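Local coordinates for protein ferritin light chain (Trichoplusia ni, PDB 1Z6O) that stores iron in soluble, non-toxic form as the light chain of a secreted 24-subunit ferritin, probably by promoting nucleation of the ferrihydrite core, at residues L57-F62 against Y116-E122; A129-K134 against K174-A179; H181-L185 against L201-D205. All blocks are in the same frame, centred on the assembly; numbering follows the deposited sequence.

Contact 1 (L57-F62 against Y116-E122); sequences LSAAYF and YTAENHE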
ATOM      1  N   LEU A  57      36.519 -36.115  -0.372  1.00 15.92           N
ATOM      2  CA  LEU A  57      36.461 -37.572  -0.232  1.00 18.16           C
ATOM      3  C   LEU A  57      35.922 -37.961   1.148  1.00 21.10           C
ATOM      4  O   LEU A  57      35.206 -38.951   1.271  1.00 16.52           O
ATOM      5  CB  LEU A  57      37.843 -38.201  -0.472  1.00 17.65           C
ATOM      6  CG  LEU A  57      38.357 -38.042  -1.918  1.00 22.54           C
ATOM      7  CD1 LEU A  57      39.773 -38.603  -2.019  1.00 23.33           C
ATOM      8  CD2 LEU A  57      37.427 -38.762  -2.895  1.00 20.58           C
ATOM      9  N   SER A  58      36.269 -37.205   2.188  1.00 17.22           N
ATOM     10  CA  SER A  58      35.720 -37.498   3.516  1.00 16.90           C
ATOM     11  C   SER A  58      34.211 -37.242   3.497  1.00 16.79           C
ATOM     12  O   SER A  58      33.444 -38.004   4.087  1.00 17.77           O
ATOM     13  CB  SER A  58      36.359 -36.613   4.598  1.00 17.29           C
ATOM     14  OG  SER A  58      37.686 -37.031   4.867  1.00 19.64           O
ATOM     15  N   ALA A  59      33.778 -36.168   2.835  1.00 15.04           N
ATOM     16  CA  ALA A  59      32.345 -35.876   2.762  1.00 17.38           C
ATOM     17  C   ALA A  59      31.623 -37.040   2.073  1.00 22.56           C
ATOM     18  O   ALA A  59      30.528 -37.438   2.486  1.00 18.02           O
ATOM     19  CB  ALA A  59      32.096 -34.577   1.990  1.00 16.95           C
ATOM     20  N   ALA A  60      32.237 -37.578   1.022  1.00 16.62           N
ATOM     21  CA  ALA A  60      31.649 -38.705   0.292  1.00 17.86           C
ATOM     22  C   ALA A  60      31.583 -39.935   1.194  1.00 17.26           C
ATOM     23  O   ALA A  60      30.547 -40.592   1.288  1.00 17.14           O
ATOM     24  CB  ALA A  60      32.492 -39.026  -0.970  1.00 17.16           C
ATOM     25  N   TYR A  61      32.685 -40.246   1.870  1.00 16.92           N
ATOM     26  CA  TYR A  61      32.703 -41.412   2.744  1.00 17.48           C
ATOM     27  C   TYR A  61      31.588 -41.370   3.795  1.00 20.23           C
ATOM     28  O   TYR A  61      30.923 -42.376   4.038  1.00 17.05           O
ATOM     29  CB  TYR A  61      34.052 -41.543   3.453  1.00 17.51           C
ATOM     30  CG  TYR A  61      34.128 -42.767   4.335  1.00 20.53           C
ATOM     31  CD1 TYR A  61      34.208 -44.045   3.777  1.00 20.91           C
ATOM     32  CD2 TYR A  61      34.090 -42.655   5.728  1.00 20.33           C
ATOM     33  CE1 TYR A  61      34.248 -45.185   4.582  1.00 23.89           C
ATOM     34  CE2 TYR A  61      34.130 -43.793   6.545  1.00 23.94           C
ATOM     35  CZ  TYR A  61      34.209 -45.049   5.960  1.00 26.16           C
ATOM     36  OH  TYR A  61      34.253 -46.169   6.746  1.00 38.16           O
ATOM     37  N   PHE A  62      31.384 -40.216   4.424  1.00 15.59           N
ATOM     38  CA  PHE A  62      30.336 -40.122   5.435  1.00 17.60           C
ATOM     39  C   PHE A  62      28.930 -40.094   4.870  1.00 20.16           C
ATOM     40  O   PHE A  62      27.953 -40.093   5.618  1.00 19.79           O
ATOM     41  CB  PHE A  62      30.589 -38.924   6.359  1.00 14.47           C
ATOM     42  CG  PHE A  62      31.648 -39.212   7.386  1.00 18.17           C
ATOM     43  CD1 PHE A  62      32.943 -38.728   7.232  1.00 18.56           C
ATOM     44  CD2 PHE A  62      31.374 -40.075   8.446  1.00 19.53           C
ATOM     45  CE1 PHE A  62      33.960 -39.110   8.121  1.00 22.16           C
ATOM     46  CE2 PHE A  62      32.376 -40.465   9.335  1.00 21.39           C
ATOM     47  CZ  PHE A  62      33.672 -39.983   9.171  1.00 21.37           C
ATOM     48  N   TYR A 116      46.463 -38.694   3.479  1.00 47.86           N
ATOM     49  CA  TYR A 116      45.139 -38.423   4.021  1.00 37.94           C
ATOM     50  C   TYR A 116      44.242 -39.595   3.633  1.00 32.17           C
ATOM     51  O   TYR A 116      44.094 -39.887   2.454  1.00 35.73           O
ATOM     52  CB  TYR A 116      44.581 -37.129   3.410  1.00 34.10           C
ATOM     53  CG  TYR A 116      43.244 -36.687   3.974  1.00 28.33           C
ATOM     54  CD1 TYR A 116      43.171 -35.647   4.901  1.00 25.51           C
ATOM     55  CD2 TYR A 116      42.050 -37.296   3.561  1.00 26.39           C
ATOM     56  CE1 TYR A 116      41.938 -35.205   5.407  1.00 29.19           C
ATOM     57  CE2 TYR A 116      40.806 -36.866   4.062  1.00 27.08           C
ATOM     58  CZ  TYR A 116      40.763 -35.817   4.981  1.00 27.16           C
ATOM     59  OH  TYR A 116      39.552 -35.354   5.454  1.00 23.92           O
ATOM     60  N   THR A 117      43.660 -40.281   4.608  1.00 27.26           N
ATOM     61  CA  THR A 117      42.764 -41.393   4.289  1.00 31.10           C
ATOM     62  C   THR A 117      41.352 -40.945   4.640  1.00 29.27           C
ATOM     63  O   THR A 117      41.119 -40.392   5.713  1.00 25.31           O
ATOM     64  CB  THR A 117      43.102 -42.669   5.086  1.00 36.73           C
ATOM     65  OG1 THR A 117      42.731 -42.496   6.453  1.00 51.55           O
ATOM     66  CG2 THR A 117      44.589 -42.962   5.013  1.00 40.38           C
ATOM     67  N   ALA A 118      40.412 -41.183   3.735  1.00 24.25           N
ATOM     68  CA  ALA A 118      39.029 -40.766   3.944  1.00 25.14           C
ATOM     69  C   ALA A 118      38.189 -41.745   4.760  1.00 25.54           C
ATOM     70  O   ALA A 118      37.209 -41.339   5.387  1.00 24.67           O
ATOM     71  CB  ALA A 118      38.360 -40.513   2.589  1.00 23.94           C
ATOM     72  N   GLU A 119      38.561 -43.025   4.759  1.00 20.51           N
ATOM     73  CA  GLU A 119      37.792 -44.028   5.509  1.00 22.94           C
ATOM     74  C   GLU A 119      38.200 -44.013   6.981  1.00 27.16           C
ATOM     75  O   GLU A 119      39.187 -44.637   7.358  1.00 30.15           O
ATOM     76  CB  GLU A 119      38.021 -45.435   4.926  1.00 25.56           C
ATOM     77  CG  GLU A 119      37.761 -45.547   3.424  1.00 25.90           C
ATOM     78  CD  GLU A 119      38.972 -45.186   2.561  1.00 32.63           C
ATOM     79  OE1 GLU A 119      39.987 -44.693   3.099  1.00 29.96           O
ATOM     80  OE2 GLU A 119      38.905 -45.390   1.329  1.00 28.68           O
ATOM     81  N   ASN A 120      37.442 -43.307   7.813  1.00 22.30           N
ATOM     82  CA  ASN A 120      37.770 -43.204   9.239  1.00 21.36           C
ATOM     83  C   ASN A 120      36.517 -43.260  10.081  1.00 24.57           C
ATOM     84  O   ASN A 120      35.432 -42.963   9.591  1.00 23.93           O
ATOM     85  CB  ASN A 120      38.388 -41.840   9.575  1.00 25.83           C
ATOM     86  CG  ASN A 120      39.705 -41.582   8.888  1.00 41.84           C
ATOM     87  OD1 ASN A 120      40.673 -42.319   9.067  1.00 38.13           O
ATOM     88  ND2 ASN A 120      39.757 -40.498   8.112  1.00 50.61           N
ATOM     89  N   HIS A 121      36.667 -43.614  11.354  1.00 21.04           N
ATOM     90  CA  HIS A 121      35.522 -43.564  12.246  1.00 24.13           C
ATOM     91  C   HIS A 121      35.412 -42.068  12.614  1.00 23.71           C
ATOM     92  O   HIS A 121      36.308 -41.280  12.289  1.00 19.11           O
ATOM     93  CB  HIS A 121      35.708 -44.478  13.475  1.00 27.83           C
ATOM     94  CG  HIS A 121      36.898 -44.166  14.331  1.00 46.03           C
ATOM     95  ND1 HIS A 121      37.886 -45.097  14.585  1.00 55.95           N
ATOM     96  CD2 HIS A 121      37.202 -43.083  15.088  1.00 38.44           C
ATOM     97  CE1 HIS A 121      38.740 -44.604  15.464  1.00 51.63           C
ATOM     98  NE2 HIS A 121      38.348 -43.383  15.785  1.00 50.80           N
ATOM     99  N   GLU A 122      34.325 -41.673  13.263  1.00 19.93           N
ATOM    100  CA  GLU A 122      34.085 -40.268  13.580  1.00 21.76           C
ATOM    101  C   GLU A 122      35.183 -39.513  14.321  1.00 22.66           C
ATOM    102  O   GLU A 122      35.558 -38.414  13.911  1.00 19.77           O
ATOM    103  CB  GLU A 122      32.759 -40.129  14.335  1.00 20.29           C
ATOM    104  CG  GLU A 122      31.539 -40.516  13.503  1.00 23.56           C
ATOM    105  CD  GLU A 122      31.283 -42.026  13.462  1.00 32.34           C
ATOM    106  OE1 GLU A 122      32.115 -42.804  13.981  1.00 31.40           O
ATOM    107  OE2 GLU A 122      30.238 -42.430  12.910  1.00 34.99           O
TER
HETATM  108  O   HOH W   1      37.265 -38.906   6.727  1.00 22.82           O
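A118 (69 Å² covered), Y61 (68 Å²) and F62 (59 Å²) account for about half of this 399 Å² contact. A118 points its methyl at the last turns of helix 37-61: CA to CA it lies 4.7 Å from S58, and its CB is 3.8 Å from L57 O and 3.9 Å from L57 CB. Y61, with chi1 t, receives E119 CA over its ring face, 3.6 Å from the centroid and 6° off the normal, a CH-pi contact; its CD2 is 3.4 Å from A118 O. In the ferritin four-helix bundle, residues 116-122 end the long crossover that follows helix 70-96 and lead into helix 122-148, for which H121 is the N-cap. F62 meets this end, its CZ 3.5 Å from N120 O, and its ring also meets F72. Polar bonds fix the other flank: S58 OG and Y116 OH are hydrogen-bonded at 2.6 Å, and one water joins S58 OG (2.7 Å), A118 O (2.8 Å) and N120 ND2 (3.3 Å). The carboxylate of E119 turns instead to S89 and V88 of a heavy chain.

Contact 2 (A129-K134 against K174-A179); sequences ALDTQK and KIRTLA
Both segments are regular alpha-helix, A129-K134 within helix 122-148 and K174-A179 within helix 157-190. Their axes approach to 9.4 Å and run antiparallel, 162° between N-to-C directions (signed crossing -162°); the closest CA pair is L130 with L178 at 5.6 Å. K174 starts the second segment with CA-CB directed toward the partner and its chain extended (chi1 m, then t throughout). Its CD lies 3.3 Å from Q133 NE2, while a water bridges Q133 NE2 (2.7 Å) to K174 NZ (2.8 Å); a second water links Q133 OE1 and K174 NZ weakly, at 3.4 and 3.3 Å. The ammonium also forms a salt bridge with E82 of helix 70-96. I175 (m, t) comes next: its CD1 sits 3.8 Å from K134 CA and 3.9 Å from Q133 O, and its CG2 is 3.9 Å from L130 CD1. Such an antiparallel pair, joined by the short connection between helices 122-148 and 157-190, belongs to the four-helix bundle of the ferritin fold. One turn beyond K174, L178 (m, t) points toward the first helix. Its CD1 reaches Q133 CG (3.7 Å), A129 O (3.9 Å) and A129 CB (4.2 Å), and its CB lies 4.0 Å from L130 CD1. A179 closes the row, its N 3.9 Å and its CB 4.3 Å from L130 CD1; L130 adopts chi1 t, chi2 p, and that methyl also lies 3.6 Å from I175 O. N25 of a second light chain packs on both L130 and A179, at the subunit interface.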
ATOM      1  N   ALA A 129      40.829 -33.749  10.604  1.00 17.27           N
ATOM      2  CA  ALA A 129      40.390 -32.431  10.148  1.00 19.01           C
ATOM      3  C   ALA A 129      41.074 -31.363  11.015  1.00 18.80           C
ATOM      4  O   ALA A 129      41.553 -30.343  10.511  1.00 17.53           O
ATOM      5  CB  ALA A 129      38.861 -32.301  10.261  1.00 17.36           C
ATOM      6  N   LEU A 130      41.121 -31.602  12.323  1.00 17.64           N
ATOM      7  CA  LEU A 130      41.754 -30.655  13.238  1.00 17.87           C
ATOM      8  C   LEU A 130      43.234 -30.487  12.864  1.00 19.37           C
ATOM      9  O   LEU A 130      43.720 -29.358  12.741  1.00 17.45           O
ATOM     10  CB  LEU A 130      41.627 -31.143  14.689  1.00 15.97           C
ATOM     11  CG  LEU A 130      42.325 -30.309  15.776  1.00 19.76           C
ATOM     12  CD1 LEU A 130      41.742 -28.884  15.810  1.00 16.29           C
ATOM     13  CD2 LEU A 130      42.125 -30.998  17.144  1.00 18.72           C
ATOM     14  N   ASP A 131      43.950 -31.597  12.679  1.00 17.90           N
ATOM     15  CA  ASP A 131      45.368 -31.528  12.305  1.00 18.94           C
ATOM     16  C   ASP A 131      45.601 -30.792  10.985  1.00 20.25           C
ATOM     17  O   ASP A 131      46.528 -29.989  10.871  1.00 17.16           O
ATOM     18  CB  ASP A 131      45.988 -32.926  12.157  1.00 20.70           C
ATOM     19  CG  ASP A 131      46.098 -33.674  13.481  1.00 32.73           C
ATOM     20  OD1 ASP A 131      46.246 -33.028  14.541  1.00 29.99           O
ATOM     21  OD2 ASP A 131      46.058 -34.923  13.452  1.00 32.70           O
ATOM     22  N   THR A 132      44.786 -31.076   9.973  1.00 16.18           N
ATOM     23  CA  THR A 132      44.988 -30.412   8.687  1.00 17.89           C
ATOM     24  C   THR A 132      44.659 -28.921   8.758  1.00 18.10           C
ATOM     25  O   THR A 132      45.280 -28.125   8.056  1.00 17.39           O
ATOM     26  CB  THR A 132      44.170 -31.084   7.542  1.00 22.34           C
ATOM     27  OG1 THR A 132      42.779 -31.070   7.866  1.00 21.35           O
ATOM     28  CG2 THR A 132      44.624 -32.522   7.340  1.00 22.73           C
ATOM     29  N   GLN A 133      43.695 -28.529   9.591  1.00 16.03           N
ATOM     30  CA  GLN A 133      43.387 -27.102   9.719  1.00 17.95           C
ATOM     31  C   GLN A 133      44.528 -26.412  10.484  1.00 16.99           C
ATOM     32  O   GLN A 133      44.906 -25.292  10.151  1.00 17.36           O
ATOM     33  CB  GLN A 133      42.032 -26.885  10.417  1.00 17.49           C
ATOM     34  CG  GLN A 133      40.830 -27.274   9.517  1.00 17.61           C
ATOM     35  CD  GLN A 133      40.651 -26.320   8.340  1.00 25.25           C
ATOM     36  OE1 GLN A 133      40.545 -26.732   7.176  1.00 26.73           O
ATOM     37  NE2 GLN A 133      40.609 -25.045   8.641  1.00 17.88           N
ATOM     38  N   LYS A 134      45.092 -27.076  11.494  1.00 16.07           N
ATOM     39  CA  LYS A 134      46.226 -26.484  12.212  1.00 17.26           C
ATOM     40  C   LYS A 134      47.408 -26.323  11.250  1.00 20.24           C
ATOM     41  O   LYS A 134      48.165 -25.355  11.340  1.00 17.81           O
ATOM     42  CB  LYS A 134      46.663 -27.355  13.394  1.00 16.86           C
ATOM     43  CG  LYS A 134      45.705 -27.304  14.591  1.00 18.47           C
ATOM     44  CD  LYS A 134      46.305 -28.048  15.801  1.00 17.60           C
ATOM     45  CE  LYS A 134      45.327 -28.023  16.982  1.00 19.88           C
ATOM     46  NZ  LYS A 134      45.938 -28.574  18.236  1.00 19.86           N
ATOM     47  N   LYS A 174      37.778 -21.974  13.357  1.00 18.78           N
ATOM     48  CA  LYS A 174      37.617 -23.344  12.862  1.00 19.95           C
ATOM     49  C   LYS A 174      38.337 -24.359  13.730  1.00 17.54           C
ATOM     50  O   LYS A 174      37.819 -25.443  13.995  1.00 17.90           O
ATOM     51  CB  LYS A 174      38.160 -23.490  11.434  1.00 25.91           C
ATOM     52  CG  LYS A 174      37.275 -22.939  10.332  1.00 46.25           C
ATOM     53  CD  LYS A 174      37.888 -23.275   8.970  1.00 63.69           C
ATOM     54  CE  LYS A 174      37.023 -22.802   7.809  1.00 75.73           C
ATOM     55  NZ  LYS A 174      37.624 -23.140   6.474  1.00 71.15           N
ATOM     56  N   ILE A 175      39.553 -24.018  14.144  1.00 14.77           N
ATOM     57  CA  ILE A 175      40.341 -24.923  14.964  1.00 15.29           C
ATOM     58  C   ILE A 175      39.682 -25.096  16.330  1.00 16.51           C
ATOM     59  O   ILE A 175      39.606 -26.207  16.848  1.00 16.47           O
ATOM     60  CB  ILE A 175      41.793 -24.395  15.077  1.00 16.76           C
ATOM     61  CG1 ILE A 175      42.502 -24.632  13.727  1.00 16.93           C
ATOM     62  CG2 ILE A 175      42.543 -25.086  16.227  1.00 15.84           C
ATOM     63  CD1 ILE A 175      43.800 -23.832  13.550  1.00 16.23           C
ATOM     64  N   ARG A 176      39.187 -24.007  16.908  1.00 15.11           N
ATOM     65  CA  ARG A 176      38.527 -24.117  18.209  1.00 15.07           C
ATOM     66  C   ARG A 176      37.267 -24.986  18.087  1.00 16.31           C
ATOM     67  O   ARG A 176      36.968 -25.800  18.963  1.00 16.00           O
ATOM     68  CB  ARG A 176      38.154 -22.726  18.739  1.00 14.89           C
ATOM     69  CG  ARG A 176      37.267 -22.760  20.002  1.00 14.60           C
ATOM     70  CD  ARG A 176      37.937 -23.515  21.175  1.00 15.01           C
ATOM     71  NE  ARG A 176      37.047 -23.507  22.345  1.00 17.10           N
ATOM     72  CZ  ARG A 176      36.019 -24.335  22.512  1.00 22.01           C
ATOM     73  NH1 ARG A 176      35.751 -25.266  21.595  1.00 18.37           N
ATOM     74  NH2 ARG A 176      35.220 -24.195  23.568  1.00 17.81           N
ATOM     75  N   THR A 177      36.525 -24.809  17.000  1.00 15.51           N
ATOM     76  CA  THR A 177      35.307 -25.600  16.786  1.00 18.20           C
ATOM     77  C   THR A 177      35.626 -27.094  16.672  1.00 17.65           C
ATOM     78  O   THR A 177      34.993 -27.928  17.333  1.00 16.51           O
ATOM     79  CB  THR A 177      34.573 -25.136  15.509  1.00 21.24           C
ATOM     80  OG1 THR A 177      34.137 -23.786  15.696  1.00 21.39           O
ATOM     81  CG2 THR A 177      33.348 -26.022  15.220  1.00 23.59           C
ATOM     82  N   LEU A 178      36.610 -27.431  15.843  1.00 15.94           N
ATOM     83  CA  LEU A 178      36.999 -28.828  15.663  1.00 16.71           C
ATOM     84  C   LEU A 178      37.584 -29.423  16.941  1.00 18.21           C
ATOM     85  O   LEU A 178      37.332 -30.588  17.258  1.00 17.12           O
ATOM     86  CB  LEU A 178      38.005 -28.954  14.507  1.00 15.90           C
ATOM     87  CG  LEU A 178      37.391 -28.694  13.123  1.00 20.20           C
ATOM     88  CD1 LEU A 178      38.496 -28.580  12.062  1.00 17.49           C
ATOM     89  CD2 LEU A 178      36.445 -29.851  12.772  1.00 21.83           C
ATOM     90  N   ALA A 179      38.367 -28.640  17.684  1.00 15.43           N
ATOM     91  CA  ALA A 179      38.935 -29.148  18.937  1.00 16.02           C
ATOM     92  C   ALA A 179      37.783 -29.471  19.899  1.00 19.35           C
ATOM     93  O   ALA A 179      37.822 -30.475  20.615  1.00 18.28           O
ATOM     94  CB  ALA A 179      39.870 -28.107  19.575  1.00 16.75           C
TER
HETATM   95  O   HOH W   2      38.856 -25.538   4.520  1.00 26.99           O
HETATM   96  O   HOH W   3      40.401 -23.265   6.587  1.00 41.94           O

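Contact 3 (H181-L185 against L201-D205); sequences HTSDL and LYVFD
The backbone is alpha-helical on both sides: H181-L185 belongs to helix 157-190 and L201-D205 to helix 197-211. The axes are 11.8 Å apart at closest approach, with 157° between N-to-C directions (signed crossing +157°), so the pair is antiparallel and widely spaced; even the nearest CA atoms, of L185 and L201, are 7.8 Å apart. F204 spans this gap, with chi1 t, its CA-CB bond toward the partner and 95 Å² of the 225 Å² buried. Its aromatic interaction is an offset edge-to-face pair with H181 (chi1 m): the F204 edge faces the imidazole, centroids are 5.3 Å apart, planes meet at 83°, and CZ lies 3.5 Å from H181 ND1. Apolar contacts centre on L185 (chi1 m, chi2 -138°). Its CD2 covers one face of F204 in a CH-pi contact, 3.9 Å from the centroid and 14° off the normal, while its CD1 is 4.1 Å from CD2 of L201 (m, t). The polar neighbour is D184, chi1 m, whose OD2 lies near the ring plane, 3.8 Å from F204 CE1; its main charge partner is R53 of a heavy chain, a salt bridge through OD1. Mainly side-chain contact across a wide gap here joins the fourth long bundle helix to the short C-terminal helix, the fifth helix characteristic of the ferritin subunit.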
ATOM      1  N   HIS A 181      34.771 -30.381  19.085  1.00 17.73           N
ATOM      2  CA  HIS A 181      34.105 -31.609  18.631  1.00 17.61           C
ATOM      3  C   HIS A 181      34.877 -32.838  19.113  1.00 21.46           C
ATOM      4  O   HIS A 181      34.265 -33.819  19.535  1.00 18.15           O
ATOM      5  CB  HIS A 181      33.999 -31.687  17.092  1.00 16.37           C
ATOM      6  CG  HIS A 181      33.130 -30.633  16.478  1.00 17.23           C
ATOM      7  ND1 HIS A 181      32.160 -29.959  17.186  1.00 19.14           N
ATOM      8  CD2 HIS A 181      33.058 -30.171  15.206  1.00 18.15           C
ATOM      9  CE1 HIS A 181      31.525 -29.126  16.378  1.00 18.92           C
ATOM     10  NE2 HIS A 181      32.050 -29.236  15.169  1.00 19.43           N
ATOM     11  N   THR A 182      36.211 -32.810  19.046  1.00 17.88           N
ATOM     12  CA  THR A 182      36.963 -33.978  19.499  1.00 18.78           C
ATOM     13  C   THR A 182      36.799 -34.171  20.996  1.00 20.97           C
ATOM     14  O   THR A 182      36.767 -35.309  21.462  1.00 20.53           O
ATOM     15  CB  THR A 182      38.489 -33.916  19.150  1.00 23.14           C
ATOM     16  OG1 THR A 182      39.128 -32.877  19.904  1.00 27.66           O
ATOM     17  CG2 THR A 182      38.681 -33.663  17.668  1.00 20.12           C
ATOM     18  N   SER A 183      36.693 -33.079  21.762  1.00 19.27           N
ATOM     19  CA  SER A 183      36.488 -33.209  23.212  1.00 18.97           C
ATOM     20  C   SER A 183      35.136 -33.859  23.493  1.00 20.12           C
ATOM     21  O   SER A 183      35.012 -34.686  24.398  1.00 20.36           O
ATOM     22  CB  SER A 183      36.498 -31.845  23.921  1.00 23.34           C
ATOM     23  OG  SER A 183      37.767 -31.246  23.833  1.00 38.67           O
ATOM     24  N   ASP A 184      34.110 -33.456  22.749  1.00 18.61           N
ATOM     25  CA  ASP A 184      32.790 -34.041  22.954  1.00 18.54           C
ATOM     26  C   ASP A 184      32.811 -35.543  22.676  1.00 21.01           C
ATOM     27  O   ASP A 184      32.273 -36.322  23.458  1.00 20.24           O
ATOM     28  CB  ASP A 184      31.744 -33.368  22.058  1.00 19.15           C
ATOM     29  CG  ASP A 184      31.400 -31.941  22.526  1.00 34.22           C
ATOM     30  OD1 ASP A 184      31.664 -31.607  23.700  1.00 38.07           O
ATOM     31  OD2 ASP A 184      30.852 -31.153  21.727  1.00 30.29           O
ATOM     32  N   LEU A 185      33.431 -35.949  21.568  1.00 17.39           N
ATOM     33  CA  LEU A 185      33.493 -37.373  21.223  1.00 20.11           C
ATOM     34  C   LEU A 185      34.311 -38.147  22.245  1.00 20.65           C
ATOM     35  O   LEU A 185      33.960 -39.265  22.619  1.00 21.27           O
ATOM     36  CB  LEU A 185      34.104 -37.579  19.835  1.00 21.18           C
ATOM     37  CG  LEU A 185      33.328 -37.160  18.582  1.00 37.17           C
ATOM     38  CD1 LEU A 185      33.505 -38.251  17.539  1.00 37.54           C
ATOM     39  CD2 LEU A 185      31.864 -36.980  18.862  1.00 32.27           C
ATOM     40  N   LEU A 201      26.695 -40.656  19.124  1.00 17.08           N
ATOM     41  CA  LEU A 201      27.160 -40.329  17.767  1.00 18.46           C
ATOM     42  C   LEU A 201      25.982 -39.894  16.904  1.00 19.29           C
ATOM     43  O   LEU A 201      26.101 -38.984  16.082  1.00 17.85           O
ATOM     44  CB  LEU A 201      27.872 -41.525  17.118  1.00 18.18           C
ATOM     45  CG  LEU A 201      29.246 -41.824  17.748  1.00 24.37           C
ATOM     46  CD1 LEU A 201      29.850 -43.086  17.145  1.00 25.08           C
ATOM     47  CD2 LEU A 201      30.175 -40.642  17.527  1.00 26.57           C
ATOM     48  N   TYR A 202      24.838 -40.542  17.093  1.00 16.74           N
ATOM     49  CA  TYR A 202      23.641 -40.182  16.337  1.00 17.09           C
ATOM     50  C   TYR A 202      23.205 -38.757  16.722  1.00 17.68           C
ATOM     51  O   TYR A 202      22.952 -37.905  15.862  1.00 18.24           O
ATOM     52  CB  TYR A 202      22.524 -41.185  16.653  1.00 17.66           C
ATOM     53  CG  TYR A 202      21.162 -40.791  16.127  1.00 21.06           C
ATOM     54  CD1 TYR A 202      20.934 -40.627  14.759  1.00 20.79           C
ATOM     55  CD2 TYR A 202      20.090 -40.612  16.997  1.00 27.57           C
ATOM     56  CE1 TYR A 202      19.660 -40.294  14.270  1.00 23.55           C
ATOM     57  CE2 TYR A 202      18.818 -40.287  16.520  1.00 33.97           C
ATOM     58  CZ  TYR A 202      18.612 -40.131  15.160  1.00 31.29           C
ATOM     59  OH  TYR A 202      17.355 -39.831  14.697  1.00 30.96           O
ATOM     60  N   VAL A 203      23.121 -38.496  18.020  1.00 16.22           N
ATOM     61  CA  VAL A 203      22.722 -37.171  18.495  1.00 17.46           C
ATOM     62  C   VAL A 203      23.730 -36.100  18.050  1.00 18.55           C
ATOM     63  O   VAL A 203      23.354 -34.995  17.641  1.00 17.44           O
ATOM     64  CB  VAL A 203      22.599 -37.175  20.044  1.00 19.53           C
ATOM     65  CG1 VAL A 203      22.486 -35.742  20.587  1.00 20.23           C
ATOM     66  CG2 VAL A 203      21.346 -37.990  20.448  1.00 18.93           C
ATOM     67  N   PHE A 204      25.010 -36.433  18.121  1.00 17.39           N
ATOM     68  CA  PHE A 204      26.046 -35.484  17.718  1.00 18.83           C
ATOM     69  C   PHE A 204      25.940 -35.183  16.220  1.00 19.78           C
ATOM     70  O   PHE A 204      26.073 -34.029  15.803  1.00 18.24           O
ATOM     71  CB  PHE A 204      27.434 -36.038  18.041  1.00 16.53           C
ATOM     72  CG  PHE A 204      28.532 -35.025  17.867  1.00 19.47           C
ATOM     73  CD1 PHE A 204      28.732 -34.030  18.822  1.00 20.23           C
ATOM     74  CD2 PHE A 204      29.326 -35.031  16.721  1.00 20.02           C
ATOM     75  CE1 PHE A 204      29.712 -33.042  18.640  1.00 22.77           C
ATOM     76  CE2 PHE A 204      30.307 -34.049  16.526  1.00 23.39           C
ATOM     77  CZ  PHE A 204      30.497 -33.056  17.486  1.00 20.33           C
ATOM     78  N   ASP A 205      25.704 -36.210  15.404  1.00 18.41           N
ATOM     79  CA  ASP A 205      25.558 -35.973  13.965  1.00 18.90           C
ATOM     80  C   ASP A 205      24.358 -35.066  13.678  1.00 20.53           C
ATOM     81  O   ASP A 205      24.421 -34.205  12.798  1.00 18.53           O
ATOM     82  CB  ASP A 205      25.391 -37.284  13.191  1.00 20.01           C
ATOM     83  CG  ASP A 205      25.264 -37.050  11.683  1.00 27.59           C
ATOM     84  OD1 ASP A 205      24.129 -36.998  11.159  1.00 27.99           O
ATOM     85  OD2 ASP A 205      26.313 -36.885  11.026  1.00 26.97           O
TER

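From the N terminus, helix 37-61 supplies the first half of contact 1; the chain then runs through helix 70-96 and the long crossover before residues 116-122 close that loop, 54 residues on. Helix 122-148 begins there and soon opens contact 2, which closes when helix 157-190 returns antiparallel. Contact 3 starts a few residues later on this same helix and is completed, after a turn, by helix 197-211. The three loops follow in series, none nested or crossed. Spatially they adjoin: Y116 CD1 lies 4.2 Å from T132 CG2, joining contacts 1 and 2, and E122 CB lies 3.8 Å from L185 CD1, bringing contact 3 against contact 1.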